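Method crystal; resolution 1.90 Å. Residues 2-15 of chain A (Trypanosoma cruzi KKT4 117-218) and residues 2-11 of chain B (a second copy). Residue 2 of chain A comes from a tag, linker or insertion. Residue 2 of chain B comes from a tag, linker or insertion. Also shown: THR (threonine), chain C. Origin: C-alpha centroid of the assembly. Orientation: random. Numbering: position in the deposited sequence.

Chain A, residues 2-15: SSLQRYEKLVKECR
Chain B, residues 2-11: SSLQRYEKLV

Tyr A7 and Tyr B7 make matching contacts across the interface: each ring sets an edge beside the partner backbone, takes a leucine methyl over one face and is linked to the partner backbone by a water. Leu B10 CD2 lies 3.7 Å from the centroid of the Tyr A7 ring, 16° off its normal. Leu A10 CD2 lies 3.9 Å from the centroid of the Tyr B7 ring, 24° off. Both are CH-pi contacts.

The helices, A3-15 and B3-11, run parallel, crossing at 18° with axes 10.3 Å apart at closest approach. Phi/psi stay near -65/-40, with i to i-4 backbone hydrogen bonds. The copies are in register: CA to CA is 8.0 Å for Ser A3 and Ser B3, 6.3 Å for Tyr A7 and Tyr B7, and 7.4 Å for Leu A10 and Leu B10.

Both tyrosines have chi1 t; chi2 is -88° in Tyr A7 and 86° in Tyr B7. Leu A10 and Leu B10 are both t, p. Leu B10 is a knob among Tyr A7, Leu A10, Val A11 and Cys A14, covered by apolar van der Waals contacts. Leu A10 CD2 meets Leu B10 CG at 3.6 Å and Val B11 CG2 at 3.5 Å.

No direct hydrogen bond crosses between the stretches among the modelled atoms; some side chains are incomplete. Water 1 bridges Arg A6 O (2.9 Å) and Tyr B7 OH (2.7 Å). Water 2 bridges Arg B6 O (2.6 Å) and Tyr A7 OH (2.6 Å). Each water donates to the carbonyl, so it links a hydroxyl and a carbonyl that share no direct hydrogen bond.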

# COMPACT_ATOMS: atom_id res chain seq x y z
N SER A 2 47.30 55.96 17.49
CA SER A 2 46.54 55.94 16.22
C SER A 2 46.87 54.63 15.55
O SER A 2 45.99 53.97 15.18
CB SER A 2 46.90 57.08 15.33
N SER A 3 48.14 54.32 15.41
CA SER A 3 48.56 53.00 14.91
C SER A 3 47.85 51.95 15.78
O SER A 3 47.29 51.02 15.22
CB SER A 3 50.04 52.86 14.99
OG SER A 3 50.64 53.20 13.76
N LEU A 4 47.96 52.02 17.09
CA LEU A 4 47.30 51.00 17.93
C LEU A 4 45.79 51.02 17.70
O LEU A 4 45.23 49.97 17.52
CB LEU A 4 47.67 51.25 19.39
CG LEU A 4 47.04 50.28 20.37
CD1 LEU A 4 47.33 48.85 20.02
CD2 LEU A 4 47.52 50.57 21.76
N GLN A 5 45.19 52.20 17.69
CA GLN A 5 43.74 52.28 17.54
C GLN A 5 43.29 51.76 16.18
O GLN A 5 42.24 51.12 16.07
CB GLN A 5 43.27 53.73 17.74
N ARG A 6 44.07 52.02 15.12
CA ARG A 6 43.71 51.51 13.80
C ARG A 6 43.68 49.99 13.79
O ARG A 6 42.74 49.38 13.27
CB ARG A 6 44.69 52.04 12.76
N TYR A 7 44.69 49.36 14.39
CA TYR A 7 44.74 47.90 14.44
C TYR A 7 43.60 47.33 15.28
O TYR A 7 42.97 46.34 14.88
CB TYR A 7 46.10 47.45 14.99
CG TYR A 7 46.38 45.98 14.81
CD1 TYR A 7 45.96 45.04 15.74
CD2 TYR A 7 47.08 45.52 13.69
CE1 TYR A 7 46.22 43.70 15.58
CE2 TYR A 7 47.34 44.17 13.52
CZ TYR A 7 46.91 43.26 14.46
OH TYR A 7 47.15 41.92 14.30
N GLU A 8 43.33 47.94 16.44
CA GLU A 8 42.29 47.42 17.33
C GLU A 8 40.90 47.53 16.70
O GLU A 8 40.05 46.65 16.91
CB GLU A 8 42.33 48.17 18.67
CG GLU A 8 43.34 47.60 19.67
CD GLU A 8 43.54 48.50 20.90
OE1 GLU A 8 42.94 49.59 20.96
OE2 GLU A 8 44.31 48.10 21.80
N LYS A 9 40.66 48.57 15.91
CA LYS A 9 39.38 48.68 15.21
C LYS A 9 39.23 47.59 14.16
O LYS A 9 38.16 47.00 14.01
CB LYS A 9 39.26 50.06 14.56
N LEU A 10 40.31 47.30 13.43
CA LEU A 10 40.28 46.21 12.47
C LEU A 10 40.15 44.85 13.16
O LEU A 10 39.53 43.93 12.62
CB LEU A 10 41.53 46.26 11.60
CG LEU A 10 41.65 45.28 10.43
CD1 LEU A 10 40.52 45.46 9.44
CD2 LEU A 10 42.99 45.50 9.77
N VAL A 11 40.72 44.72 14.36
CA VAL A 11 40.61 43.47 15.12
C VAL A 11 39.15 43.17 15.46
O VAL A 11 38.70 42.02 15.38
CB VAL A 11 41.48 43.55 16.39
CG1 VAL A 11 40.95 42.62 17.47
CG2 VAL A 11 42.92 43.22 16.07
N LYS A 12 38.40 44.20 15.85
CA LYS A 12 37.00 43.98 16.21
C LYS A 12 36.18 43.55 14.99
O LYS A 12 35.30 42.69 15.10
CB LYS A 12 36.41 45.25 16.83
N GLU A 13 36.47 44.14 13.83
CA GLU A 13 35.83 43.69 12.60
C GLU A 13 36.20 42.24 12.28
O GLU A 13 35.37 41.49 11.76
CB GLU A 13 36.20 44.61 11.44
CG GLU A 13 35.69 44.16 10.08
CD GLU A 13 34.19 44.33 9.94
OE1 GLU A 13 33.58 45.00 10.80
OE2 GLU A 13 33.62 43.79 8.96
N CYS A 14 37.43 41.84 12.61
CA CYS A 14 37.83 40.47 12.29
C CYS A 14 37.06 39.47 13.16
O CYS A 14 36.67 38.40 12.68
CB CYS A 14 39.35 40.34 12.42
SG CYS A 14 40.06 38.76 11.94
N ARG A 15 36.81 39.88 14.39
CA ARG A 15 35.99 39.07 15.32
C ARG A 15 34.56 38.95 14.77
O ARG A 15 34.10 37.88 14.77
CB ARG A 15 36.00 39.67 16.72
CG ARG A 15 37.34 39.67 17.43
CD ARG A 15 37.18 40.08 18.90
NE ARG A 15 38.44 40.43 19.51
CZ ARG A 15 38.75 41.67 19.84
NH1 ARG A 15 39.94 41.95 20.36
NH2 ARG A 15 37.88 42.64 19.64
N SER B 2 57.38 45.89 9.53
CA SER B 2 56.83 45.66 10.86
C SER B 2 55.37 46.11 10.95
O SER B 2 54.47 45.35 10.61
CB SER B 2 57.67 46.37 11.91
OG SER B 2 57.59 47.78 11.74
N SER B 3 55.15 47.36 11.38
CA SER B 3 53.80 47.81 11.73
C SER B 3 52.87 47.77 10.52
O SER B 3 51.72 47.32 10.62
CB SER B 3 53.84 49.21 12.31
OG SER B 3 52.53 49.72 12.45
N LEU B 4 53.33 48.28 9.38
CA LEU B 4 52.53 48.18 8.17
C LEU B 4 52.26 46.73 7.81
O LEU B 4 51.13 46.37 7.45
CB LEU B 4 53.24 48.90 7.02
CG LEU B 4 52.63 48.75 5.63
CD1 LEU B 4 51.28 49.44 5.57
CD2 LEU B 4 53.57 49.31 4.56
N GLN B 5 53.28 45.87 7.92
CA GLN B 5 53.09 44.47 7.56
C GLN B 5 52.08 43.80 8.49
O GLN B 5 51.25 43.00 8.04
CB GLN B 5 54.42 43.72 7.58
CG GLN B 5 54.27 42.23 7.26
CD GLN B 5 55.55 41.58 6.79
OE1 GLN B 5 56.65 41.98 7.19
NE2 GLN B 5 55.42 40.58 5.93
N ARG B 6 52.14 44.11 9.79
CA ARG B 6 51.19 43.49 10.72
C ARG B 6 49.76 43.88 10.37
O ARG B 6 48.86 43.03 10.39
CB ARG B 6 51.53 43.89 12.16
CG ARG B 6 52.91 43.42 12.63
CD ARG B 6 53.08 43.56 14.14
NE ARG B 6 52.85 44.93 14.61
CZ ARG B 6 53.77 45.88 14.65
NH1 ARG B 6 55.01 45.63 14.25
NH2 ARG B 6 53.47 47.09 15.10
N TYR B 7 49.54 45.15 10.05
CA TYR B 7 48.20 45.62 9.69
C TYR B 7 47.72 44.99 8.39
O TYR B 7 46.57 44.53 8.30
CB TYR B 7 48.20 47.15 9.59
CG TYR B 7 46.84 47.76 9.32
CD1 TYR B 7 45.97 48.06 10.37
CD2 TYR B 7 46.42 48.03 8.03
CE1 TYR B 7 44.72 48.62 10.13
CE2 TYR B 7 45.18 48.59 7.78
CZ TYR B 7 44.33 48.87 8.82
OH TYR B 7 43.09 49.42 8.56
N GLU B 8 48.56 44.96 7.36
CA GLU B 8 48.10 44.37 6.10
C GLU B 8 47.81 42.88 6.26
O GLU B 8 46.90 42.36 5.60
CB GLU B 8 49.10 44.64 4.98
CG GLU B 8 50.48 44.07 5.17
CD GLU B 8 51.43 44.51 4.06
OE1 GLU B 8 51.56 43.78 3.06
OE2 GLU B 8 52.03 45.60 4.18
N LYS B 9 48.51 42.20 7.16
CA LYS B 9 48.20 40.79 7.40
C LYS B 9 46.81 40.62 8.01
O LYS B 9 46.10 39.66 7.68
CB LYS B 9 49.27 40.18 8.32
CG LYS B 9 50.51 39.75 7.56
CD LYS B 9 51.49 39.03 8.47
CE LYS B 9 51.45 37.54 8.21
NZ LYS B 9 50.19 36.93 8.73
N LEU B 10 46.41 41.54 8.88
CA LEU B 10 45.06 41.47 9.44
C LEU B 10 44.01 41.87 8.41
O LEU B 10 42.92 41.29 8.39
CB LEU B 10 44.96 42.36 10.68
CG LEU B 10 43.64 42.36 11.46
CD1 LEU B 10 43.22 40.97 11.85
CD2 LEU B 10 43.77 43.25 12.67
N VAL B 11 44.32 42.85 7.56
CA VAL B 11 43.42 43.19 6.47
C VAL B 11 43.20 41.97 5.58
O VAL B 11 42.07 41.68 5.16
CB VAL B 11 43.96 44.38 5.64
CG1 VAL B 11 43.14 44.56 4.36
CG2 VAL B 11 43.95 45.66 6.45
N THR C . 47.85 38.45 11.75
CA THR C . 47.27 37.09 11.72
C THR C . 47.74 36.38 10.44
O THR C . 47.12 35.35 10.10
CB THR C . 45.74 37.08 11.87
OG1 THR C . 45.40 37.79 13.04
CG2 THR C . 45.10 35.72 12.03
OXT THR C . 48.72 36.84 9.83
O HOH W 1 41.71 50.39 10.73
O HOH W 2 48.70 41.29 12.34